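Local atomic coordinates of DegV family protein (Streptococcus agalactiae, PDB entry 3LUP), a protein that binds a long-chain fatty acid in a pocket of its DegV fold and may serve in lipid transport or fatty acid metabolism. Residues A[64-69]-A[100-105]; A[219-224]-A[248-253]; A[131-136]-A[152-157]; A[191-196]-A[201-206]. One frame throughout, in Å; residues are numbered along the deposited sequence.

Contact 1 of 4, residues A[64-69]-A[100-105]; sequences TSQPSL and WQNIQF. With ELA (Elaidic acid), chain B.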
# COMPACT_ATOMS: atom_id res chain seq x y z
N THR A 64 -7.57 -12.50 1.89
CA THR A 64 -6.61 -12.46 0.81
C THR A 64 -5.52 -13.48 1.10
O THR A 64 -5.45 -14.04 2.21
CB THR A 64 -5.99 -11.06 0.63
OG1 THR A 64 -5.38 -10.66 1.84
CG2 THR A 64 -7.06 -10.04 0.23
N SER A 65 -4.69 -13.75 0.10
CA SER A 65 -3.53 -14.60 0.28
C SER A 65 -2.35 -13.90 -0.34
O SER A 65 -2.52 -13.04 -1.20
CB SER A 65 -3.74 -15.96 -0.37
OG SER A 65 -3.89 -15.78 -1.76
N GLN A 66 -1.15 -14.28 0.11
CA GLN A 66 0.10 -13.75 -0.40
C GLN A 66 0.20 -14.01 -1.89
O GLN A 66 -0.37 -15.00 -2.37
CB GLN A 66 1.28 -14.42 0.32
CG GLN A 66 1.41 -14.04 1.79
CD GLN A 66 2.33 -14.96 2.56
OE1 GLN A 66 3.45 -15.28 2.13
NE2 GLN A 66 1.87 -15.39 3.73
N PRO A 67 0.89 -13.14 -2.64
CA PRO A 67 1.17 -13.51 -4.03
C PRO A 67 1.98 -14.80 -4.08
O PRO A 67 2.55 -15.21 -3.07
CB PRO A 67 2.00 -12.33 -4.57
CG PRO A 67 2.15 -11.37 -3.46
CD PRO A 67 1.19 -11.72 -2.37
N SER A 68 1.99 -15.46 -5.24
CA SER A 68 2.66 -16.75 -5.39
C SER A 68 4.21 -16.67 -5.28
O SER A 68 4.86 -15.92 -6.02
CB SER A 68 2.23 -17.40 -6.72
OG SER A 68 3.00 -18.54 -7.03
N LEU A 69 4.79 -17.43 -4.35
CA LEU A 69 6.24 -17.57 -4.27
C LEU A 69 6.77 -18.15 -5.57
O LEU A 69 7.81 -17.72 -6.07
CB LEU A 69 6.65 -18.48 -3.12
CG LEU A 69 6.41 -18.03 -1.68
CD1 LEU A 69 6.73 -19.16 -0.71
CD2 LEU A 69 7.21 -16.77 -1.35
N TRP A 100 6.69 -10.60 2.59
CA TRP A 100 8.04 -10.06 2.70
C TRP A 100 9.01 -11.04 3.38
O TRP A 100 10.08 -11.34 2.85
CB TRP A 100 8.02 -8.73 3.43
CG TRP A 100 9.37 -8.15 3.48
CD1 TRP A 100 9.96 -7.36 2.54
CD2 TRP A 100 10.34 -8.32 4.53
NE1 TRP A 100 11.24 -7.02 2.93
CE2 TRP A 100 11.49 -7.60 4.15
CE3 TRP A 100 10.34 -9.01 5.75
CZ2 TRP A 100 12.64 -7.55 4.95
CZ3 TRP A 100 11.49 -8.96 6.55
CH2 TRP A 100 12.62 -8.24 6.15
N GLN A 101 8.65 -11.54 4.56
CA GLN A 101 9.49 -12.51 5.24
C GLN A 101 9.63 -13.80 4.46
O GLN A 101 10.70 -14.44 4.47
CB GLN A 101 8.96 -12.80 6.63
CG GLN A 101 10.06 -13.30 7.54
CD GLN A 101 9.83 -12.97 9.01
OE1 GLN A 101 9.88 -13.86 9.86
NE2 GLN A 101 9.59 -11.68 9.32
N ASN A 102 8.55 -14.19 3.78
CA ASN A 102 8.51 -15.45 3.05
C ASN A 102 9.34 -15.46 1.76
O ASN A 102 9.79 -16.52 1.35
CB ASN A 102 7.07 -15.89 2.78
CG ASN A 102 6.45 -16.59 3.97
OD1 ASN A 102 7.07 -17.46 4.57
ND2 ASN A 102 5.23 -16.21 4.32
N ILE A 103 9.55 -14.30 1.15
CA ILE A 103 10.31 -14.24 -0.10
C ILE A 103 11.81 -14.09 0.09
O ILE A 103 12.54 -14.16 -0.89
CB ILE A 103 9.85 -13.10 -1.04
CG1 ILE A 103 9.94 -11.75 -0.33
CG2 ILE A 103 8.46 -13.33 -1.53
CD1 ILE A 103 9.81 -10.61 -1.25
N GLN A 104 12.27 -13.89 1.33
CA GLN A 104 13.68 -13.52 1.60
C GLN A 104 14.70 -14.56 1.18
O GLN A 104 15.82 -14.22 0.75
CB GLN A 104 13.90 -13.19 3.08
CG GLN A 104 13.22 -11.93 3.58
CD GLN A 104 13.43 -10.72 2.68
OE1 GLN A 104 14.55 -10.21 2.54
NE2 GLN A 104 12.35 -10.25 2.07
N PHE A 105 14.35 -15.84 1.31
CA PHE A 105 15.27 -16.91 0.96
C PHE A 105 15.59 -16.87 -0.53
O PHE A 105 16.66 -17.30 -0.95
CB PHE A 105 14.73 -18.28 1.39
CG PHE A 105 13.68 -18.84 0.47
CD1 PHE A 105 12.39 -18.31 0.44
CD2 PHE A 105 13.98 -19.92 -0.37
CE1 PHE A 105 11.42 -18.83 -0.42
CE2 PHE A 105 13.02 -20.45 -1.23
CZ PHE A 105 11.73 -19.91 -1.25
CA ELA B . -1.82 -12.25 3.52
C ELA B . -2.36 -13.54 4.14
O ELA B . -3.55 -13.66 4.55
C3 ELA B . -2.51 -11.85 2.21
C4 ELA B . -1.74 -10.76 1.49
C5 ELA B . -2.59 -9.50 1.21
C6 ELA B . -2.61 -8.55 2.42
C7 ELA B . -3.68 -7.47 2.45
C8 ELA B . -3.58 -6.67 3.75
C9 ELA B . -3.92 -5.20 3.52
C10 ELA B . -4.15 -4.27 4.65
C11 ELA B . -5.00 -3.03 4.44
C12 ELA B . -4.34 -1.77 4.98
C13 ELA B . -3.89 -0.81 3.89
C14 ELA B . -3.94 0.65 4.32
C15 ELA B . -3.57 1.56 3.14
C16 ELA B . -3.28 3.01 3.54
C17 ELA B . -1.84 3.39 3.22
C18 ELA B . -1.71 4.83 2.73
OXT ELA B . -1.58 -14.51 4.28

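Contact 2 of 4, residues A[219-224]-A[248-253]; sequences EIVKEM and NLLAKA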
# COMPACT_ATOMS: atom_id res chain seq x y z
N GLU A 219 -5.10 17.86 9.88
CA GLU A 219 -4.08 18.42 10.77
C GLU A 219 -2.82 17.56 10.80
O GLU A 219 -1.70 18.09 10.83
CB GLU A 219 -4.63 18.62 12.17
CG GLU A 219 -5.56 19.82 12.29
CD GLU A 219 -6.46 19.75 13.51
OE1 GLU A 219 -6.14 19.00 14.47
OE2 GLU A 219 -7.51 20.44 13.52
N ILE A 220 -3.01 16.24 10.74
CA ILE A 220 -1.90 15.29 10.80
C ILE A 220 -1.03 15.39 9.55
O ILE A 220 0.20 15.36 9.65
CB ILE A 220 -2.40 13.85 10.99
CG1 ILE A 220 -2.95 13.66 12.41
CG2 ILE A 220 -1.27 12.88 10.80
CD1 ILE A 220 -3.63 12.34 12.66
N VAL A 221 -1.67 15.52 8.39
CA VAL A 221 -0.95 15.76 7.13
C VAL A 221 -0.02 16.99 7.23
O VAL A 221 1.11 16.97 6.73
CB VAL A 221 -1.92 16.00 5.94
CG1 VAL A 221 -1.16 16.39 4.69
CG2 VAL A 221 -2.77 14.78 5.67
N LYS A 222 -0.52 18.04 7.88
CA LYS A 222 0.21 19.29 7.96
C LYS A 222 1.45 19.11 8.83
O LYS A 222 2.50 19.71 8.54
CB LYS A 222 -0.69 20.39 8.52
CG LYS A 222 -0.24 21.81 8.19
CD LYS A 222 -1.28 22.85 8.64
CE LYS A 222 -1.11 24.20 7.89
NZ LYS A 222 -2.07 25.28 8.33
N GLU A 223 1.30 18.29 9.88
CA GLU A 223 2.41 17.98 10.78
C GLU A 223 3.44 17.13 10.07
O GLU A 223 4.64 17.46 10.05
CB GLU A 223 1.92 17.21 11.99
CG GLU A 223 1.13 18.05 12.97
CD GLU A 223 0.95 17.34 14.31
OE1 GLU A 223 1.45 16.19 14.45
OE2 GLU A 223 0.31 17.95 15.21
N MSE A 224 2.96 16.04 9.48
CA MSE A 224 3.81 15.06 8.84
C MSE A 224 4.63 15.61 7.67
O MSE A 224 5.76 15.17 7.44
CB MSE A 224 2.96 13.85 8.40
CG MSE A 224 2.24 13.19 9.57
SE MSE A 224 3.43 12.23 10.82
CE MSE A 224 2.85 13.05 12.51
N ASN A 248 -10.81 19.03 0.65
CA ASN A 248 -11.12 20.43 0.94
C ASN A 248 -10.42 20.92 2.19
O ASN A 248 -9.85 22.00 2.17
CB ASN A 248 -12.63 20.66 1.02
CG ASN A 248 -13.33 20.40 -0.30
OD1 ASN A 248 -12.75 20.60 -1.38
ND2 ASN A 248 -14.57 19.94 -0.24
N LEU A 249 -10.44 20.12 3.25
CA LEU A 249 -9.69 20.45 4.46
C LEU A 249 -8.22 20.69 4.17
O LEU A 249 -7.61 21.58 4.75
CB LEU A 249 -9.83 19.34 5.51
CG LEU A 249 -11.20 19.12 6.16
CD1 LEU A 249 -11.26 17.75 6.87
CD2 LEU A 249 -11.58 20.28 7.10
N LEU A 250 -7.65 19.90 3.26
CA LEU A 250 -6.26 20.04 2.85
C LEU A 250 -6.06 21.15 1.81
O LEU A 250 -4.99 21.75 1.73
CB LEU A 250 -5.73 18.72 2.31
CG LEU A 250 -5.52 17.65 3.39
CD1 LEU A 250 -4.97 16.41 2.75
CD2 LEU A 250 -4.58 18.15 4.47
N ALA A 251 -7.10 21.41 1.03
CA ALA A 251 -7.09 22.53 0.09
C ALA A 251 -7.02 23.83 0.88
O ALA A 251 -6.19 24.68 0.61
CB ALA A 251 -8.34 22.50 -0.80
N LYS A 252 -7.90 23.95 1.88
CA LYS A 252 -7.91 25.10 2.77
C LYS A 252 -6.55 25.27 3.45
O LYS A 252 -6.07 26.38 3.59
CB LYS A 252 -9.03 24.99 3.82
CG LYS A 252 -9.14 26.22 4.70
CD LYS A 252 -10.29 26.20 5.68
CE LYS A 252 -10.37 27.52 6.44
NZ LYS A 252 -11.58 27.62 7.29
N ALA A 253 -5.93 24.17 3.86
CA ALA A 253 -4.68 24.27 4.62
C ALA A 253 -3.47 24.69 3.75
O ALA A 253 -2.39 24.95 4.28
CB ALA A 253 -4.42 22.97 5.38

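Contact 3 of 4, residues A[131-136]-A[152-157]; sequences VRNALM and QSQIEK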
# COMPACT_ATOMS: atom_id res chain seq x y z
N VAL A 131 8.10 2.71 -6.36
CA VAL A 131 8.44 2.10 -7.63
C VAL A 131 8.85 3.18 -8.62
O VAL A 131 9.97 3.18 -9.13
CB VAL A 131 7.25 1.27 -8.17
CG1 VAL A 131 7.51 0.77 -9.58
CG2 VAL A 131 6.93 0.10 -7.21
N ARG A 132 7.94 4.12 -8.85
CA ARG A 132 8.20 5.29 -9.67
C ARG A 132 9.51 6.02 -9.29
O ARG A 132 10.30 6.35 -10.17
CB ARG A 132 7.00 6.23 -9.58
CG ARG A 132 6.96 7.35 -10.59
CD ARG A 132 7.72 8.57 -10.13
NE ARG A 132 7.37 8.96 -8.77
CZ ARG A 132 6.30 9.68 -8.45
NH1 ARG A 132 6.07 9.98 -7.17
NH2 ARG A 132 5.45 10.09 -9.39
N ASN A 133 9.72 6.27 -8.01
CA ASN A 133 10.94 6.94 -7.54
C ASN A 133 12.19 6.18 -7.94
O ASN A 133 13.14 6.77 -8.47
CB ASN A 133 10.92 7.16 -6.02
CG ASN A 133 9.90 8.18 -5.60
OD1 ASN A 133 9.17 8.71 -6.43
ND2 ASN A 133 9.81 8.45 -4.30
N ALA A 134 12.19 4.88 -7.69
CA ALA A 134 13.34 4.05 -7.99
C ALA A 134 13.63 4.10 -9.49
O ALA A 134 14.79 4.06 -9.90
CB ALA A 134 13.10 2.62 -7.54
N LEU A 135 12.57 4.21 -10.29
CA LEU A 135 12.71 4.33 -11.74
C LEU A 135 13.44 5.58 -12.18
O LEU A 135 14.37 5.50 -12.99
CB LEU A 135 11.35 4.24 -12.42
CG LEU A 135 11.06 2.91 -13.12
CD1 LEU A 135 10.97 1.76 -12.15
CD2 LEU A 135 9.78 3.05 -13.91
N MSE A 136 13.03 6.74 -11.66
CA MSE A 136 13.69 8.01 -12.00
C MSE A 136 15.15 8.03 -11.50
O MSE A 136 16.01 8.64 -12.14
CB MSE A 136 12.93 9.22 -11.44
CG MSE A 136 11.41 9.24 -11.61
SE MSE A 136 10.64 10.70 -10.47
CE MSE A 136 11.30 12.26 -11.48
N GLN A 152 15.21 3.23 0.91
CA GLN A 152 15.09 2.92 2.35
C GLN A 152 14.84 4.13 3.24
O GLN A 152 13.98 4.07 4.14
CB GLN A 152 16.30 2.13 2.85
CG GLN A 152 16.02 0.64 2.98
CD GLN A 152 17.26 -0.24 2.78
OE1 GLN A 152 18.41 0.26 2.78
NE2 GLN A 152 17.04 -1.55 2.63
N SER A 153 15.57 5.21 2.99
CA SER A 153 15.34 6.46 3.70
C SER A 153 13.99 7.08 3.33
O SER A 153 13.37 7.75 4.16
CB SER A 153 16.49 7.46 3.48
OG SER A 153 16.46 8.04 2.19
N GLN A 154 13.53 6.84 2.10
CA GLN A 154 12.19 7.27 1.68
C GLN A 154 11.12 6.45 2.37
O GLN A 154 10.09 6.99 2.79
CB GLN A 154 12.01 7.15 0.17
CG GLN A 154 12.45 8.37 -0.59
CD GLN A 154 12.17 8.23 -2.06
OE1 GLN A 154 11.40 7.37 -2.48
NE2 GLN A 154 12.81 9.07 -2.86
N ILE A 155 11.36 5.16 2.49
CA ILE A 155 10.49 4.28 3.26
C ILE A 155 10.31 4.81 4.69
O ILE A 155 9.27 4.62 5.27
CB ILE A 155 11.03 2.83 3.26
CG1 ILE A 155 10.70 2.17 1.92
CG2 ILE A 155 10.50 2.01 4.45
CD1 ILE A 155 11.70 1.15 1.47
N GLU A 156 11.32 5.49 5.22
CA GLU A 156 11.27 6.08 6.57
C GLU A 156 10.39 7.33 6.72
O GLU A 156 9.96 7.65 7.82
CB GLU A 156 12.68 6.41 7.06
CG GLU A 156 13.62 5.22 7.09
CD GLU A 156 13.10 4.09 7.96
OE1 GLU A 156 13.31 4.14 9.20
OE2 GLU A 156 12.49 3.14 7.42
N LYS A 157 10.15 8.05 5.63
CA LYS A 157 9.39 9.29 5.73
C LYS A 157 7.95 9.09 5.32
O LYS A 157 7.10 9.90 5.67
CB LYS A 157 10.03 10.42 4.92
CG LYS A 157 11.54 10.64 5.14
CD LYS A 157 11.94 10.94 6.58
CE LYS A 157 11.77 12.40 6.94
NZ LYS A 157 12.19 12.69 8.35

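Contact 4 of 4, residues A[191-196]-A[201-206]; sequences PVLHFN and IVVYEK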
# COMPACT_ATOMS: atom_id res chain seq x y z
N PRO A 191 -11.68 6.09 15.52
CA PRO A 191 -10.24 6.21 15.74
C PRO A 191 -9.46 6.50 14.47
O PRO A 191 -9.85 6.08 13.38
CB PRO A 191 -9.86 4.82 16.24
CG PRO A 191 -10.89 3.92 15.62
CD PRO A 191 -12.15 4.69 15.67
N VAL A 192 -8.38 7.24 14.63
CA VAL A 192 -7.39 7.45 13.59
C VAL A 192 -6.31 6.39 13.76
O VAL A 192 -5.75 6.20 14.85
CB VAL A 192 -6.75 8.87 13.67
CG1 VAL A 192 -5.83 9.12 12.49
CG2 VAL A 192 -7.81 9.95 13.72
N LEU A 193 -6.04 5.68 12.66
CA LEU A 193 -5.07 4.59 12.65
C LEU A 193 -3.92 4.97 11.74
O LEU A 193 -4.08 5.81 10.87
CB LEU A 193 -5.72 3.31 12.13
CG LEU A 193 -7.04 2.93 12.81
CD1 LEU A 193 -7.83 1.96 11.97
CD2 LEU A 193 -6.78 2.37 14.18
N HIS A 194 -2.76 4.36 11.97
CA HIS A 194 -1.61 4.59 11.13
C HIS A 194 -0.68 3.39 11.06
O HIS A 194 -0.88 2.41 11.77
CB HIS A 194 -0.87 5.86 11.57
CG HIS A 194 0.02 5.68 12.76
ND1 HIS A 194 -0.32 4.91 13.85
CD2 HIS A 194 1.24 6.21 13.05
CE1 HIS A 194 0.65 4.96 14.75
NE2 HIS A 194 1.60 5.74 14.29
N PHE A 195 0.32 3.46 10.19
CA PHE A 195 1.37 2.44 10.15
C PHE A 195 2.51 2.72 11.13
O PHE A 195 3.07 3.82 11.16
CB PHE A 195 1.93 2.32 8.74
CG PHE A 195 1.10 1.47 7.83
CD1 PHE A 195 1.56 0.21 7.44
CD2 PHE A 195 -0.13 1.91 7.35
CE1 PHE A 195 0.82 -0.60 6.58
CE2 PHE A 195 -0.90 1.10 6.50
CZ PHE A 195 -0.41 -0.16 6.11
N ASN A 196 2.82 1.70 11.92
CA ASN A 196 3.96 1.66 12.85
C ASN A 196 5.34 1.96 12.28
O ASN A 196 5.54 2.06 11.06
CB ASN A 196 4.06 0.24 13.39
CG ASN A 196 3.69 0.15 14.82
OD1 ASN A 196 3.46 1.15 15.48
ND2 ASN A 196 3.64 -1.08 15.33
N ILE A 201 -0.41 -1.84 11.47
CA ILE A 201 -1.48 -0.90 11.69
C ILE A 201 -1.84 -0.89 13.16
O ILE A 201 -2.18 -1.94 13.73
CB ILE A 201 -2.69 -1.15 10.82
CG1 ILE A 201 -2.25 -1.41 9.36
CG2 ILE A 201 -3.66 0.04 10.97
CD1 ILE A 201 -3.42 -1.57 8.37
N VAL A 202 -1.72 0.29 13.77
CA VAL A 202 -2.02 0.50 15.18
C VAL A 202 -2.92 1.73 15.29
O VAL A 202 -3.08 2.48 14.31
CB VAL A 202 -0.73 0.67 16.09
CG1 VAL A 202 0.25 -0.45 15.88
CG2 VAL A 202 -0.04 2.00 15.87
N VAL A 203 -3.53 1.93 16.46
CA VAL A 203 -4.35 3.10 16.67
C VAL A 203 -3.44 4.28 16.97
O VAL A 203 -2.66 4.27 17.92
CB VAL A 203 -5.38 2.91 17.81
CG1 VAL A 203 -6.30 4.12 17.91
CG2 VAL A 203 -6.19 1.64 17.60
N TYR A 204 -3.53 5.30 16.13
CA TYR A 204 -2.82 6.54 16.40
C TYR A 204 -3.54 7.32 17.50
O TYR A 204 -2.93 7.65 18.52
CB TYR A 204 -2.69 7.36 15.12
CG TYR A 204 -1.91 8.64 15.28
CD1 TYR A 204 -0.52 8.62 15.45
CD2 TYR A 204 -2.56 9.87 15.27
CE1 TYR A 204 0.20 9.80 15.60
CE2 TYR A 204 -1.85 11.06 15.41
CZ TYR A 204 -0.47 11.01 15.57
OH TYR A 204 0.22 12.19 15.72
N GLU A 205 -4.83 7.58 17.32
CA GLU A 205 -5.58 8.46 18.21
C GLU A 205 -7.06 8.05 18.33
O GLU A 205 -7.68 7.70 17.33
CB GLU A 205 -5.45 9.90 17.68
CG GLU A 205 -5.71 11.01 18.68
CD GLU A 205 -5.37 12.40 18.12
OE1 GLU A 205 -4.29 12.56 17.50
OE2 GLU A 205 -6.19 13.35 18.32
N LYS A 206 -7.60 8.06 19.56
CA LYS A 206 -9.04 7.93 19.77
C LYS A 206 -9.69 9.27 19.42
O LYS A 206 -9.41 10.28 20.07
CB LYS A 206 -9.38 7.55 21.22
CG LYS A 206 -9.18 6.07 21.60
CD LYS A 206 -9.53 5.78 23.06
CE LYS A 206 -10.87 5.05 23.21
NZ LYS A 206 -11.50 5.16 24.57

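Contact 1 of 4, residues A[64-69]-A[100-105]
L69 and N102 meet where the start of helix 69-81 comes up against helix 99-103. The CD2 methyl of L69 lies 3.7 Å from the backbone O of N102. The same methyl packs against CG2 of I103, also at 3.7 Å, and the two side chains run at a slant to each other. In L69 the second torsion (173°) sets CD1 anti to CA, and CD2, the other branch, turns to helix 99-103. Q66 makes the polar half of the contact. N102 ND2 donates to Q66 OE1 at 3.0 Å, with a bent N-H...O angle of 140°. The two side chains cross at about a right angle, yet their amide planes are only 11° apart. The donor is tilted out of the carbonyl plane of Q66. Away from N102, residues 64-66 run past the carboxylate of the elaidic acid. T64 O is 3.0 Å from atom O of the ELA ligand, to which R175 is hydrogen-bonded. T64, S65 and Q66 belong to the fatty acid pocket. One hydrogen bond between side-chain amides and the packing of one methyl therefore join the pocket segment to helix 99-103, with no charged pair between them.

Contact 2 of 4, residues A[219-224]-A[248-253]
V221 and L250 form the tight part of this helix-to-helix contact. CD2 of L250 sits 3.7 Å from CB of V221 and 3.9 Å from its CG1. CD1 of L250 reaches CG2 of V221 at 4.0 Å. The forked end of the leucine thus lies against the branched valine, and the two side chains cross at about a right angle. In L250, CG is anti to the carbonyl carbon (chi1 -71°), and this swings both methyls toward helix 210-224. Both residues are buried, and the interaction is purely apolar.

The other half is looser and faces solvent. K222 stretches its extended chain over A253. Its CE makes the approach, 3.9 Å from the backbone O of A253 and 4.3 Å from CB of A253. No hydrogen bond crosses between the two segments.

L255, in the loop after helix 240-252, touches both V221 and L250. L250 also rests on A218, one turn before K222 on helix 210-224. Toward the sheet, V221 and I220 pack on F279 of strand 277-283, and I220 also meets F161 of strand 159-163. Helix 210-224 thus packs on strands 159-163 and 277-283 while its V221 side meets helix 240-252.

Contact 3 of 4, residues A[131-136]-A[152-157]
N133 and Q154 join helices 124-138 and 144-155 through their side-chain amides. N133 ND2 donates to Q154 OE1 at 2.6 Å, and the N-H...O angle is 174°, almost straight. The two amide planes are 87° apart, close to perpendicular. The bond is used differently at its two ends. Q154 OE1 lies in the amide plane of N133. N133 ND2, however, stands above the carbonyl plane of Q154, 41° out of it, and so does not sit on a lone pair. Beyond CG the chain of Q154 is extended, which lets its amide span the gap between the helices.

The other end of the N133 amide is held within its own helix. R132 NE donates to N133 OD1 at 3.0 Å, in the carbonyl plane and at the edge of the guanidinium group. A weak bond from R132 NH1 reaches the same oxygen. With OD1 and ND2 both engaged, the amide is probably fixed in its rotation. Both N133 and Q154 are buried.

R132 also forms a salt bridge with D231 on strand 230-236. Q154 NE2 bonds to N285 at the C-terminus, and both amides lie against the end of strand 277-283, at T282 and P283. V131 and A134 turn to strand 6-11. Helix 124-138 thus packs between the parallel sheet and the chain's C-terminal end.

Contact 4 of 4, residues A[191-196]-A[201-206]
The beta hairpin of strands 192-195 and 201-205 forms one edge of the mixed sheet, and a classic beta bulge interrupts its pairing. V192 and E205 are a hydrogen-bonded pair, with V192 N donating to E205 O at 2.8 Å. The O of V192 accepts from E205 N and, weakly, from Y204 N, so Y204 and E205 both face V192. H194 and V202 form the next hydrogen-bonded pair, H194 N to V202 O and V202 N to H194 O, each 3.0 Å. F195 with I201 is a non-hydrogen-bonded pair.

V192, H194, V202 and E205 project from one face of the hairpin. There the edge of the Y204 ring meets the face of the H194 ring, a T-shaped pair with planes at 64° and centroids 5.0 Å apart. Y204 CD1 lies over the centre of the imidazole. CG of Y204 is anti to the backbone N (chi1 -177°), and this brings the ring across to H194. V202 CG2 approaches CE1 of H194 obliquely. F161 of strand 159-163 meets both rings, and E205 forms a salt bridge with R216.

F195 and I201 lie on the other face. CG1 of I201 stands over the face of the F195 ring, 3.9 Å from CZ, as a CH-pi contact. Both residues touch elaidic acid. L193 and V203 start out in diverging directions, yet CD2 of L193 reaches CG2 of V203 at 3.5 Å. This is a bulged antiparallel hairpin at a sheet edge, with F195 and I201 on one face lining the fatty acid pocket.

Along the chain the contacts come in the order 1, 3, 4, 2, each closing before the next opens. Contacts 1 and 2 lie on opposite sides of the chain's centre, their centres about 36 Å apart. Contact 4 belongs to the mixed sheet, and helix 210-224 of contact 2 follows its strand 201-205 directly. These two touch: I220 CD1 is 3.5 Å from Y204 CE2. Contact 3 touches none of the others; its nearest atoms are about 6 Å from contact 2 and 7 Å from contact 4. The elaidic acid has its carboxylate by residues 64-66, and its hydrocarbon chain runs past I201 and F195. One fatty acid thus spans from contact 1 to the mixed sheet.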